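Local coordinates for transcriptional regulator, LacI family (Burkholderia phymatum, PDB 2RGY), which probably acts as a DNA-binding transcriptional repressor or activator whose sensor domain, of the periplasmic-binding-protein type, responds to a sugar or similar small molecule, at residues G20-T25 and V72-D77; T122-G127 and F151-R156; S141-R146 and F194-T199; Q182-K187 and L211-P216; A188-L193 and A206-L211. One frame throughout, in Å; residues are numbered along the deposited sequence.

In the fold
The chain forms two alpha/beta lobes. Contact 1 lies in the first, joining helix 21-36 to the chain that follows strand 70-73, and closes before the others open; the other four belong to the second lobe, where the segments of contacts 2 and 3 alternate along the chain. Contacts 1 and 3, with centres 14 Å apart, touch through His76 and Asp142, so they meet between the lobes, where relatives bind their effectors. Contacts 2 and 3 share helix 141-155, and contacts 3 and 5 share strand 192-195 and helix 198-210. Contact 5 is nested in the loop closed by contact 4; both use Leu211 and form the outer end of the second lobe, their centres 28 Å and 30 Å from that of contact 1.

Contact 1 (G20-T25 and V72-D77); sequences GSYYGT and VVISHD
Tyr23 and Ile74 mark the closest backbone approach, their CA atoms 9.3 Å apart, so the first turn of helix 21-36 and the chain following strand 70-73 meet through side chains alone. The extended Ile74 chain ends in CD1, which nears both tyrosines: it lies 3.6 Å from Tyr22 OH and 3.9 Å from Tyr22 CE2, and 4.2 Å from Tyr23 CE1. It approaches both rings at a slant. Tyr22 sets its CG anti to the backbone N (chi1 176°), which sends the ring toward segment 72-77. Tyr22 CD2 stands 3.7 Å above the centre of one face of the Tyr23 ring, while Tyr23 CZ lies at the Tyr22 edge. Farther along, Tyr23 OH comes loosely to His76 CD2, at 4.5 Å. Tyr22 also touches Asn97 and Asp227, in loops of the two lobes, which places the contact at the carboxyl end of the first lobe's parallel sheet, probably beside the interlobe cleft. Phe19 of the second subunit packs on Ser21 and Thr25. With no hydrogen bond between the segments, cohesion here rests on van der Waals packing of one methyl against two aromatic side chains.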
# COMPACT_ATOMS: atom_id res chain seq x y z
N GLY A 20 -0.38 1.65 2.88
CA GLY A 20 -0.16 0.63 3.89
C GLY A 20 -1.10 -0.51 3.57
O GLY A 20 -2.28 -0.26 3.31
N SER A 21 -0.62 -1.75 3.56
CA SER A 21 -1.49 -2.87 3.25
C SER A 21 -2.60 -3.06 4.30
O SER A 21 -3.59 -3.75 4.07
CB SER A 21 -0.67 -4.16 3.11
OG SER A 21 0.07 -4.43 4.29
N TYR A 22 -2.42 -2.43 5.46
CA TYR A 22 -3.41 -2.50 6.53
C TYR A 22 -4.68 -1.80 6.05
O TYR A 22 -5.77 -2.34 6.13
CB TYR A 22 -2.86 -1.81 7.79
CG TYR A 22 -3.85 -1.75 8.92
CD1 TYR A 22 -4.16 -2.88 9.69
CD2 TYR A 22 -4.50 -0.55 9.23
CE1 TYR A 22 -5.08 -2.82 10.73
CE2 TYR A 22 -5.42 -0.48 10.27
CZ TYR A 22 -5.71 -1.61 11.02
OH TYR A 22 -6.63 -1.51 12.03
N TYR A 23 -4.52 -0.58 5.55
CA TYR A 23 -5.68 0.15 5.06
C TYR A 23 -6.18 -0.45 3.75
O TYR A 23 -7.37 -0.40 3.47
CB TYR A 23 -5.35 1.64 4.91
CG TYR A 23 -5.11 2.28 6.25
CD1 TYR A 23 -6.14 2.39 7.18
CD2 TYR A 23 -3.83 2.70 6.62
CE1 TYR A 23 -5.90 2.90 8.46
CE2 TYR A 23 -3.58 3.21 7.90
CZ TYR A 23 -4.63 3.30 8.81
OH TYR A 23 -4.39 3.79 10.08
N GLY A 24 -5.27 -1.02 2.97
CA GLY A 24 -5.68 -1.65 1.73
C GLY A 24 -6.61 -2.81 2.02
O GLY A 24 -7.57 -3.06 1.29
N THR A 25 -6.32 -3.53 3.10
CA THR A 25 -7.13 -4.68 3.51
C THR A 25 -8.55 -4.24 3.86
O THR A 25 -9.52 -4.89 3.50
CB THR A 25 -6.51 -5.37 4.75
OG1 THR A 25 -5.18 -5.79 4.43
CG2 THR A 25 -7.35 -6.58 5.16
N VAL A 72 -18.67 3.59 7.39
CA VAL A 72 -17.65 2.80 8.08
C VAL A 72 -16.52 3.76 8.42
O VAL A 72 -16.03 4.48 7.56
CB VAL A 72 -17.10 1.67 7.18
CG1 VAL A 72 -16.04 0.89 7.93
CG2 VAL A 72 -18.23 0.74 6.74
N VAL A 73 -16.11 3.76 9.67
CA VAL A 73 -15.07 4.69 10.08
C VAL A 73 -13.93 4.11 10.89
O VAL A 73 -14.16 3.37 11.84
CB VAL A 73 -15.69 5.86 10.89
CG1 VAL A 73 -14.61 6.79 11.39
CG2 VAL A 73 -16.70 6.60 10.04
N ILE A 74 -12.71 4.43 10.49
CA ILE A 74 -11.52 4.01 11.22
C ILE A 74 -10.58 5.20 11.29
O ILE A 74 -10.22 5.78 10.26
CB ILE A 74 -10.78 2.81 10.58
CG1 ILE A 74 -9.53 2.48 11.41
CG2 ILE A 74 -10.39 3.11 9.16
CD1 ILE A 74 -8.82 1.20 10.97
N SER A 75 -10.20 5.57 12.50
CA SER A 75 -9.31 6.70 12.71
C SER A 75 -8.86 6.70 14.16
O SER A 75 -9.67 6.50 15.06
CB SER A 75 -10.02 8.02 12.40
OG SER A 75 -9.29 9.13 12.88
N HIS A 76 -7.57 6.92 14.37
CA HIS A 76 -7.05 6.97 15.73
C HIS A 76 -6.78 8.42 16.10
O HIS A 76 -6.23 8.70 17.16
CB HIS A 76 -5.77 6.15 15.83
CG HIS A 76 -4.65 6.65 14.98
ND1 HIS A 76 -4.07 7.89 15.17
CD2 HIS A 76 -4.00 6.09 13.93
CE1 HIS A 76 -3.11 8.06 14.28
NE2 HIS A 76 -3.05 6.99 13.51
N ASP A 77 -7.17 9.34 15.21
CA ASP A 77 -6.99 10.78 15.44
C ASP A 77 -8.26 11.37 16.06
O ASP A 77 -8.21 12.42 16.71
CB ASP A 77 -6.70 11.51 14.12
CG ASP A 77 -5.35 11.16 13.54
OD1 ASP A 77 -4.33 11.55 14.13
OD2 ASP A 77 -5.31 10.49 12.48

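Contact 2 (T122-G127 and F151-R156); sequences TLIEHG and FDELAR
Ile124 and Leu154 point their branch ends at each other across neighbouring helices, at a slant rather than head-on. The meeting is narrow: Ile124 CD1 lies 3.5 Å from Leu154 CD2, closer than carbon atoms usually come. In Ile124 the longer branch, CG1, is placed anti to the carbonyl carbon (chi1 -72°), and its extended second torsion carries CD1 straight out to the facing helix. Leu154 starts off across the line between the helices, yet its CD2 branch turns inward to complete the pair. Glu153 comes in beside Leu154, its CG 4.4 Å from Ile124 CD1, so the isoleucine methyl rests against the aliphatic part of an acidic side chain.

The carboxylate of Glu153 is directed differently. It forms a salt bridge with Arg156, OE1 to NH1 at 2.9 Å, although the N-H is bent and the hydrogen bond within that pair is weak. Glu125 OE2 stands 6.1 Å from Glu153 OE2, a like charge that Arg156 may partly offset.

Beneath the pair, Leu123 and Leu154 both touch Leu131 of strand 131-135, which places the two helices against the same face of the sheet. Helix 112-125 stops just past the contact in a Schellman motif: Gly127, with positive phi, is its C-prime residue, Gly127 N bonding to Ile124 O and His128 N to Leu123 O. Adjacent helices laid side by side on the parallel part of the sheet are characteristic of the Rossmann-like lobes of the periplasmic-binding-protein fold, to which this domain belongs.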
# COMPACT_ATOMS: atom_id res chain seq x y z
N THR A 122 7.49 -12.89 22.79
CA THR A 122 8.32 -13.41 21.72
C THR A 122 9.76 -12.99 22.01
O THR A 122 10.66 -13.83 22.03
CB THR A 122 7.91 -12.84 20.33
OG1 THR A 122 6.52 -13.10 20.09
CG2 THR A 122 8.73 -13.49 19.23
N LEU A 123 9.97 -11.70 22.25
CA LEU A 123 11.30 -11.19 22.54
C LEU A 123 11.90 -11.79 23.81
O LEU A 123 13.03 -12.27 23.81
CB LEU A 123 11.26 -9.67 22.67
CG LEU A 123 10.91 -8.92 21.37
CD1 LEU A 123 10.79 -7.43 21.63
CD2 LEU A 123 11.98 -9.21 20.32
N ILE A 124 11.14 -11.78 24.89
CA ILE A 124 11.65 -12.31 26.14
C ILE A 124 11.97 -13.79 26.05
O ILE A 124 12.98 -14.23 26.58
CB ILE A 124 10.67 -12.04 27.29
CG1 ILE A 124 10.71 -10.54 27.63
CG2 ILE A 124 11.07 -12.86 28.52
CD1 ILE A 124 9.51 -10.06 28.41
N GLU A 125 11.13 -14.56 25.36
CA GLU A 125 11.36 -15.99 25.23
C GLU A 125 12.63 -16.28 24.43
O GLU A 125 13.19 -17.37 24.52
CB GLU A 125 10.15 -16.65 24.57
CG GLU A 125 8.92 -16.66 25.48
CD GLU A 125 7.70 -17.29 24.84
OE1 GLU A 125 7.75 -17.59 23.63
OE2 GLU A 125 6.68 -17.47 25.55
N HIS A 126 13.08 -15.29 23.66
CA HIS A 126 14.29 -15.46 22.88
C HIS A 126 15.51 -14.94 23.63
O HIS A 126 16.54 -14.66 23.03
CB HIS A 126 14.12 -14.78 21.51
CG HIS A 126 13.33 -15.60 20.54
ND1 HIS A 126 13.91 -16.52 19.70
CD2 HIS A 126 12.00 -15.69 20.34
CE1 HIS A 126 12.97 -17.15 19.02
NE2 HIS A 126 11.80 -16.67 19.39
N GLY A 127 15.37 -14.81 24.94
CA GLY A 127 16.47 -14.36 25.77
C GLY A 127 16.77 -12.88 25.87
O GLY A 127 17.71 -12.49 26.54
N PHE A 151 3.99 -3.96 28.19
CA PHE A 151 4.60 -3.71 29.49
C PHE A 151 4.09 -4.56 30.64
O PHE A 151 4.79 -4.70 31.64
CB PHE A 151 4.52 -2.23 29.81
CG PHE A 151 5.43 -1.39 28.96
CD1 PHE A 151 6.81 -1.52 29.08
CD2 PHE A 151 4.91 -0.49 28.02
CE1 PHE A 151 7.68 -0.78 28.26
CE2 PHE A 151 5.76 0.26 27.20
CZ PHE A 151 7.15 0.12 27.32
N ASP A 152 2.89 -5.12 30.51
CA ASP A 152 2.37 -5.99 31.56
C ASP A 152 3.27 -7.23 31.54
O ASP A 152 3.74 -7.67 32.58
CB ASP A 152 0.93 -6.44 31.29
CG ASP A 152 -0.09 -5.35 31.53
OD1 ASP A 152 0.21 -4.38 32.26
OD2 ASP A 152 -1.22 -5.46 30.99
N GLU A 153 3.49 -7.77 30.35
CA GLU A 153 4.33 -8.95 30.18
C GLU A 153 5.75 -8.69 30.68
O GLU A 153 6.37 -9.56 31.30
CB GLU A 153 4.35 -9.35 28.71
CG GLU A 153 5.13 -10.62 28.39
CD GLU A 153 4.51 -11.87 28.99
OE1 GLU A 153 3.28 -11.89 29.23
OE2 GLU A 153 5.25 -12.86 29.20
N LEU A 154 6.27 -7.50 30.40
CA LEU A 154 7.61 -7.14 30.85
C LEU A 154 7.66 -7.12 32.38
O LEU A 154 8.63 -7.58 32.98
CB LEU A 154 8.05 -5.76 30.33
CG LEU A 154 8.18 -5.48 28.82
CD1 LEU A 154 9.25 -4.41 28.62
CD2 LEU A 154 8.54 -6.74 28.06
N ALA A 155 6.61 -6.57 33.00
CA ALA A 155 6.53 -6.48 34.45
C ALA A 155 6.56 -7.85 35.09
O ALA A 155 7.16 -8.03 36.15
CB ALA A 155 5.27 -5.73 34.86
N ARG A 156 5.91 -8.83 34.45
CA ARG A 156 5.89 -10.20 34.96
C ARG A 156 7.28 -10.81 34.95
O ARG A 156 7.53 -11.83 35.60
CB ARG A 156 4.97 -11.09 34.11
CG ARG A 156 3.50 -10.82 34.27
CD ARG A 156 2.66 -11.68 33.31
NE ARG A 156 1.30 -11.18 33.26
CZ ARG A 156 0.73 -10.62 32.19
NH1 ARG A 156 1.42 -10.51 31.05
NH2 ARG A 156 -0.50 -10.15 32.26

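Contact 3 (S141-R146 and F194-T199); sequences SDNVER and FCANDT
Arg146 makes the one hydrogen bond between the segments, giving NH1 to the carbonyl of Ala196 at the end of strand 192-195. The NH1 to Ala196 O distance is 2.7 Å, with an N-H...O angle of 140°. The oxygen lies almost exactly in the guanidinium plane, while the donor is tilted 20° from the plane of the carbonyl.

Ionic and weaker polar links hold the same group from its own helix. Arg146 NH2 forms a salt bridge with Asp142 OD2 at 3.1 Å, and NE reaches back to Asp142 O in a weak bond. The bend at the third torsion (chi3 -44°) folds the guanidinium back over the preceding turn, where NE and NH2 meet Asp142, leaving NH1 directed at Ala196 O. Its rotation is thereby fixed, and Asp142 probably balances much of the buried charge.

Apolar contact flanks this polar centre. Arg146 CG lies at the edge of the Phe194 ring, 4.1 Å from CZ, and the arginine chain crosses the phenylalanine side chain at about a right angle. Phe150, from later in helix 141-155, stacks on the same ring.

The side chain of Asn143 also touches Ala196 CB. Past Ala196 the chain turns into helix 198-210, for which Asn197 is the N-cap, its OD1 accepting from Met200 N. Asp198 bonds Ser239 and the backbone of Asp227. Such a strand-to-helix turn at the carboxyl end of parallel strands is typical of a beta-alpha-beta unit; in LacI-family sensor domains these turns face the interdomain cleft that receives the effector.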
# COMPACT_ATOMS: atom_id res chain seq x y z
N SER A 141 -5.69 5.07 21.05
CA SER A 141 -6.09 4.03 22.00
C SER A 141 -5.61 2.64 21.60
O SER A 141 -5.28 1.83 22.47
CB SER A 141 -7.62 4.02 22.19
OG SER A 141 -8.29 3.56 21.03
N ASP A 142 -5.57 2.35 20.31
CA ASP A 142 -5.11 1.04 19.87
C ASP A 142 -3.63 0.90 20.23
O ASP A 142 -3.13 -0.20 20.47
CB ASP A 142 -5.31 0.88 18.37
CG ASP A 142 -4.78 2.07 17.58
OD1 ASP A 142 -5.06 3.22 17.98
OD2 ASP A 142 -4.09 1.85 16.56
N ASN A 143 -2.93 2.03 20.29
CA ASN A 143 -1.51 2.02 20.61
C ASN A 143 -1.30 1.88 22.11
O ASN A 143 -0.46 1.11 22.55
CB ASN A 143 -0.84 3.29 20.10
CG ASN A 143 0.66 3.29 20.33
OD1 ASN A 143 1.16 3.86 21.31
ND2 ASN A 143 1.39 2.64 19.44
N VAL A 144 -2.09 2.61 22.88
CA VAL A 144 -1.96 2.56 24.33
C VAL A 144 -2.19 1.17 24.91
O VAL A 144 -1.47 0.75 25.82
CB VAL A 144 -2.94 3.55 24.99
CG1 VAL A 144 -2.82 3.46 26.51
CG2 VAL A 144 -2.62 4.96 24.53
N GLU A 145 -3.17 0.44 24.39
CA GLU A 145 -3.47 -0.90 24.90
C GLU A 145 -2.44 -1.89 24.41
O GLU A 145 -2.16 -2.88 25.06
CB GLU A 145 -4.88 -1.31 24.47
CG GLU A 145 -5.93 -0.83 25.44
CD GLU A 145 -7.27 -0.58 24.78
OE1 GLU A 145 -7.72 -1.46 24.01
OE2 GLU A 145 -7.86 0.50 25.04
N ARG A 146 -1.88 -1.59 23.25
CA ARG A 146 -0.84 -2.40 22.65
C ARG A 146 0.38 -2.33 23.58
O ARG A 146 0.99 -3.34 23.92
CB ARG A 146 -0.52 -1.81 21.28
CG ARG A 146 0.36 -2.62 20.39
CD ARG A 146 0.33 -1.99 19.00
NE ARG A 146 -1.04 -1.62 18.62
CZ ARG A 146 -1.41 -1.18 17.42
NH1 ARG A 146 -0.52 -1.04 16.45
NH2 ARG A 146 -2.68 -0.88 17.19
N PHE A 194 10.66 -3.50 19.56
CA PHE A 194 9.26 -3.69 19.23
C PHE A 194 8.73 -2.44 18.54
O PHE A 194 8.80 -1.34 19.09
CB PHE A 194 8.44 -3.97 20.49
CG PHE A 194 6.96 -3.96 20.26
CD1 PHE A 194 6.40 -4.58 19.14
CD2 PHE A 194 6.11 -3.39 21.21
CE1 PHE A 194 5.01 -4.64 18.97
CE2 PHE A 194 4.71 -3.43 21.05
CZ PHE A 194 4.16 -4.06 19.93
N CYS A 195 8.21 -2.62 17.33
CA CYS A 195 7.64 -1.52 16.56
C CYS A 195 6.13 -1.66 16.49
O CYS A 195 5.61 -2.70 16.10
CB CYS A 195 8.23 -1.52 15.15
SG CYS A 195 9.98 -1.16 15.14
N ALA A 196 5.43 -0.59 16.87
CA ALA A 196 3.98 -0.55 16.92
C ALA A 196 3.25 -1.01 15.65
O ALA A 196 2.07 -1.37 15.71
CB ALA A 196 3.51 0.85 17.31
N ASN A 197 3.94 -0.98 14.51
CA ASN A 197 3.34 -1.45 13.26
C ASN A 197 4.45 -1.86 12.30
O ASN A 197 5.59 -1.40 12.43
CB ASN A 197 2.40 -0.40 12.64
CG ASN A 197 3.13 0.71 11.89
OD1 ASN A 197 4.32 0.94 12.07
ND2 ASN A 197 2.39 1.41 11.03
N ASP A 198 4.12 -2.74 11.36
CA ASP A 198 5.10 -3.23 10.39
C ASP A 198 5.77 -2.12 9.58
O ASP A 198 6.95 -2.23 9.24
CB ASP A 198 4.43 -4.24 9.43
CG ASP A 198 4.07 -5.55 10.12
OD1 ASP A 198 4.53 -5.79 11.26
OD2 ASP A 198 3.32 -6.35 9.53
N THR A 199 5.02 -1.07 9.26
CA THR A 199 5.55 0.04 8.49
C THR A 199 6.77 0.65 9.16
O THR A 199 7.83 0.76 8.55
CB THR A 199 4.49 1.14 8.29
OG1 THR A 199 3.44 0.64 7.45
CG2 THR A 199 5.10 2.38 7.61

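Contact 4 (Q182-K187 and L211-P216); sequences QLLESK and LGISVP
Leu184 faces Leu211 and Ile213 with methyl groups alone, and the flat group beside them is the guanidinium of Arg207: Leu211 CD1 lies over one of its faces, displaced from its middle. Arg207 also touches Leu184, so the arginine lies alongside the leucine pair and not between its members.

The two branches of Leu184 divide the work. Leu184 CD1 meets Leu211 CD1 tip to tip at 3.5 Å, a tight methyl pair. Leu184 CD2 meets Ile213 CD1, again tip to tip, at 4.0 Å. Leu184 CG stands anti to the carbonyl carbon (chi1 -63°), and from there its fork opens toward the loop with one prong for each partner. Ile213 extends its longer branch to answer, whereas Leu211 lies nearer the surface. The backbones stay well apart, the closest CA atoms being those of Leu184 and Leu211 at 10.2 Å.

Both helices end close to the contact. Helix 173-186 ends as Lys187 takes positive phi, and Ser186 OG bonds back to Leu183 O at 2.7 Å. On the other side Gly212, also with positive phi, closes helix 198-210 in a Schellman motif, which brings Ile213 round to the same apolar patch as Leu211. Ile213 packs further on Phe208 and Val219, and a cis peptide bond precedes Pro216 at the loop's far end. Two adjoining helices ended by positive-phi residues, with Leu184 of one packed on Leu211 and Ile213 at and after the end of the other, form the outer rim of this Rossmann-like lobe.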
# COMPACT_ATOMS: atom_id res chain seq x y z
N GLN A 182 16.64 8.34 16.23
CA GLN A 182 16.63 8.95 17.55
C GLN A 182 17.06 7.92 18.59
O GLN A 182 17.80 8.25 19.53
CB GLN A 182 15.24 9.49 17.87
CG GLN A 182 15.17 10.29 19.18
CD GLN A 182 13.75 10.75 19.53
OE1 GLN A 182 13.05 11.34 18.70
NE2 GLN A 182 13.34 10.50 20.76
N LEU A 183 16.62 6.68 18.42
CA LEU A 183 16.95 5.61 19.35
C LEU A 183 18.44 5.31 19.35
O LEU A 183 19.07 5.26 20.40
CB LEU A 183 16.17 4.35 19.00
CG LEU A 183 16.49 3.09 19.80
CD1 LEU A 183 16.18 3.31 21.28
CD2 LEU A 183 15.68 1.93 19.24
N LEU A 184 19.01 5.09 18.16
CA LEU A 184 20.44 4.79 18.02
C LEU A 184 21.33 5.92 18.51
O LEU A 184 22.42 5.69 19.06
CB LEU A 184 20.77 4.51 16.56
CG LEU A 184 20.07 3.29 15.98
CD1 LEU A 184 20.30 3.21 14.48
CD2 LEU A 184 20.58 2.05 16.69
N GLU A 185 20.87 7.15 18.29
CA GLU A 185 21.61 8.34 18.69
C GLU A 185 21.62 8.49 20.21
O GLU A 185 22.57 9.03 20.79
CB GLU A 185 20.96 9.59 18.06
CG GLU A 185 21.27 9.78 16.57
CD GLU A 185 20.33 10.79 15.89
OE1 GLU A 185 19.74 11.64 16.60
OE2 GLU A 185 20.18 10.74 14.65
N SER A 186 20.56 8.01 20.86
CA SER A 186 20.47 8.11 22.31
C SER A 186 21.52 7.22 22.96
O SER A 186 21.90 7.47 24.10
CB SER A 186 19.08 7.69 22.81
OG SER A 186 18.97 6.29 22.91
N LYS A 187 21.97 6.19 22.25
CA LYS A 187 22.98 5.26 22.74
C LYS A 187 22.41 4.27 23.74
O LYS A 187 23.14 3.44 24.28
CB LYS A 187 24.15 6.03 23.39
CG LYS A 187 24.87 6.98 22.43
CD LYS A 187 25.52 6.21 21.28
CE LYS A 187 26.21 7.16 20.31
NZ LYS A 187 27.07 6.43 19.32
N LEU A 211 23.59 1.05 8.60
CA LEU A 211 24.69 1.14 9.55
C LEU A 211 25.43 -0.16 9.84
O LEU A 211 26.33 -0.21 10.68
CB LEU A 211 24.18 1.73 10.87
CG LEU A 211 23.57 3.13 10.76
CD1 LEU A 211 22.87 3.50 12.07
CD2 LEU A 211 24.66 4.13 10.42
N GLY A 212 25.06 -1.23 9.14
CA GLY A 212 25.74 -2.49 9.36
C GLY A 212 25.29 -3.23 10.61
O GLY A 212 25.99 -4.13 11.07
N ILE A 213 24.14 -2.84 11.15
CA ILE A 213 23.60 -3.49 12.34
C ILE A 213 22.74 -4.65 11.83
O ILE A 213 21.67 -4.43 11.26
CB ILE A 213 22.72 -2.53 13.15
CG1 ILE A 213 23.58 -1.39 13.69
CG2 ILE A 213 22.02 -3.29 14.27
CD1 ILE A 213 22.80 -0.20 14.18
N SER A 214 23.22 -5.87 12.03
CA SER A 214 22.52 -7.05 11.56
C SER A 214 21.25 -7.42 12.32
O SER A 214 21.13 -7.24 13.54
CB SER A 214 23.48 -8.24 11.52
OG SER A 214 24.08 -8.45 12.79
N VAL A 215 20.29 -7.92 11.56
CA VAL A 215 19.01 -8.35 12.09
C VAL A 215 18.78 -9.74 11.50
O VAL A 215 18.79 -9.90 10.29
CB VAL A 215 17.88 -7.40 11.65
CG1 VAL A 215 16.54 -7.91 12.16
CG2 VAL A 215 18.16 -6.01 12.17
N PRO A 216 18.57 -10.76 12.35
CA PRO A 216 18.52 -10.75 13.81
C PRO A 216 19.88 -10.80 14.49
O PRO A 216 19.96 -10.88 15.72
CB PRO A 216 17.70 -11.99 14.13
CG PRO A 216 18.23 -12.96 13.08
CD PRO A 216 18.27 -12.10 11.82

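Contact 5 (A188-L193 and A206-L211); sequences APFTGL and ARFQQL
Phe208 is met by Leu193 from the strand and by Phe190 from the loop leading into it, and both reach the same atom of its ring. The two phenylalanines come from opposite directions, Phe190 CZ to Phe208 CZ at 4.1 Å. Phe208 CZ lies at the edge of the Phe190 ring, near its plane, whereas Phe190 approaches the Phe208 ring obliquely. Leu193 brings its CD2 methyl to 4.0 Å from Phe208 CZ, again at a slant; CE1 of the same ring is 4.2 Å from that methyl.

The torsions explain the convergence. Phe208 CG stands anti to the carbonyl carbon (chi1 -69°), directing the ring toward segment 188-193. Phe190 places its CG between the backbone N and the carbonyl carbon (chi1 75°), which swings the ring off the chain's course and toward Phe208.

A second layer encloses these three. Leu183 packs on Phe190, Val215 on Phe208, and Val219 touches both rings, while Leu193 rests on Ala132 and Ile134 of the next strand. Backbone bonds of Leu193 to Ser220 and Ile222 hold its strand beside strand 220-223, and so hold the backbone from which the leucine projects.

Toward the surface of the helix, Arg207 NH1 bonds Gln210 OE1 at 3.0 Å, with the acceptor close to the guanidinium plane; Tyr177 OH bonds that oxygen too. The second subunit packs on Ala206 and Gln209. Within this beta-alpha-beta unit, then, helix, strand and the loop before it are joined by aromatic and aliphatic packing without a hydrogen bond, and the polar links are kept to other faces of the helix.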
# COMPACT_ATOMS: atom_id res chain seq x y z
N ALA A 188 21.11 4.36 23.99
CA ALA A 188 20.46 3.44 24.92
C ALA A 188 20.69 2.01 24.45
O ALA A 188 20.43 1.67 23.29
CB ALA A 188 18.97 3.73 25.00
N PRO A 189 21.19 1.14 25.34
CA PRO A 189 21.43 -0.25 24.93
C PRO A 189 20.13 -1.02 24.72
O PRO A 189 19.13 -0.74 25.38
CB PRO A 189 22.25 -0.79 26.10
CG PRO A 189 21.63 -0.11 27.26
CD PRO A 189 21.50 1.33 26.76
N PHE A 190 20.15 -1.98 23.80
CA PHE A 190 18.98 -2.81 23.54
C PHE A 190 19.32 -3.88 22.52
O PHE A 190 20.07 -3.64 21.58
CB PHE A 190 17.80 -1.95 23.04
CG PHE A 190 17.94 -1.48 21.63
CD1 PHE A 190 17.49 -2.27 20.57
CD2 PHE A 190 18.52 -0.24 21.36
CE1 PHE A 190 17.62 -1.84 19.25
CE2 PHE A 190 18.65 0.21 20.04
CZ PHE A 190 18.20 -0.59 18.97
N THR A 191 18.79 -5.08 22.71
CA THR A 191 19.06 -6.16 21.77
C THR A 191 17.78 -6.58 21.08
O THR A 191 17.81 -7.34 20.11
CB THR A 191 19.67 -7.39 22.47
OG1 THR A 191 18.73 -7.91 23.43
CG2 THR A 191 20.97 -7.02 23.17
N GLY A 192 16.65 -6.07 21.57
CA GLY A 192 15.36 -6.41 21.00
C GLY A 192 14.50 -5.17 20.85
O GLY A 192 14.40 -4.37 21.78
N LEU A 193 13.88 -5.02 19.69
CA LEU A 193 13.05 -3.85 19.38
C LEU A 193 11.62 -4.20 18.97
O LEU A 193 11.40 -5.07 18.14
CB LEU A 193 13.70 -3.04 18.25
CG LEU A 193 12.87 -1.90 17.64
CD1 LEU A 193 12.66 -0.81 18.67
CD2 LEU A 193 13.59 -1.34 16.42
N ALA A 206 15.56 -0.67 7.68
CA ALA A 206 16.23 0.14 6.67
C ALA A 206 17.44 0.82 7.26
O ALA A 206 18.51 0.81 6.67
CB ALA A 206 15.28 1.17 6.09
N ARG A 207 17.26 1.43 8.43
CA ARG A 207 18.33 2.13 9.12
C ARG A 207 19.42 1.16 9.56
O ARG A 207 20.59 1.39 9.30
CB ARG A 207 17.78 2.88 10.34
CG ARG A 207 18.81 3.74 11.06
CD ARG A 207 19.60 4.58 10.07
NE ARG A 207 20.51 5.51 10.72
CZ ARG A 207 21.47 6.18 10.09
NH1 ARG A 207 21.65 6.03 8.78
NH2 ARG A 207 22.26 7.00 10.76
N PHE A 208 19.03 0.08 10.21
CA PHE A 208 19.99 -0.92 10.66
C PHE A 208 20.87 -1.41 9.52
O PHE A 208 22.06 -1.63 9.70
CB PHE A 208 19.26 -2.12 11.29
CG PHE A 208 18.58 -1.80 12.59
CD1 PHE A 208 17.69 -2.71 13.16
CD2 PHE A 208 18.84 -0.60 13.26
CE1 PHE A 208 17.06 -2.44 14.37
CE2 PHE A 208 18.21 -0.31 14.49
CZ PHE A 208 17.31 -1.25 15.04
N GLN A 209 20.27 -1.60 8.34
CA GLN A 209 21.03 -2.07 7.19
C GLN A 209 22.03 -1.01 6.74
O GLN A 209 23.16 -1.33 6.35
CB GLN A 209 20.07 -2.44 6.05
CG GLN A 209 20.67 -3.26 4.90
CD GLN A 209 21.50 -2.43 3.92
OE1 GLN A 209 21.27 -1.24 3.76
NE2 GLN A 209 22.46 -3.08 3.26
N GLN A 210 21.63 0.26 6.81
CA GLN A 210 22.51 1.35 6.42
C GLN A 210 23.73 1.45 7.33
O GLN A 210 24.80 1.88 6.90
CB GLN A 210 21.75 2.69 6.45
CG GLN A 210 20.56 2.77 5.50
CD GLN A 210 19.80 4.09 5.60
OE1 GLN A 210 20.03 4.90 6.50
NE2 GLN A 210 18.88 4.30 4.67
N LEU A 211 23.59 1.05 8.60
CA LEU A 211 24.69 1.14 9.55
C LEU A 211 25.43 -0.16 9.84
O LEU A 211 26.33 -0.21 10.68
CB LEU A 211 24.18 1.73 10.87
CG LEU A 211 23.57 3.13 10.76
CD1 LEU A 211 22.87 3.50 12.07
CD2 LEU A 211 24.66 4.13 10.42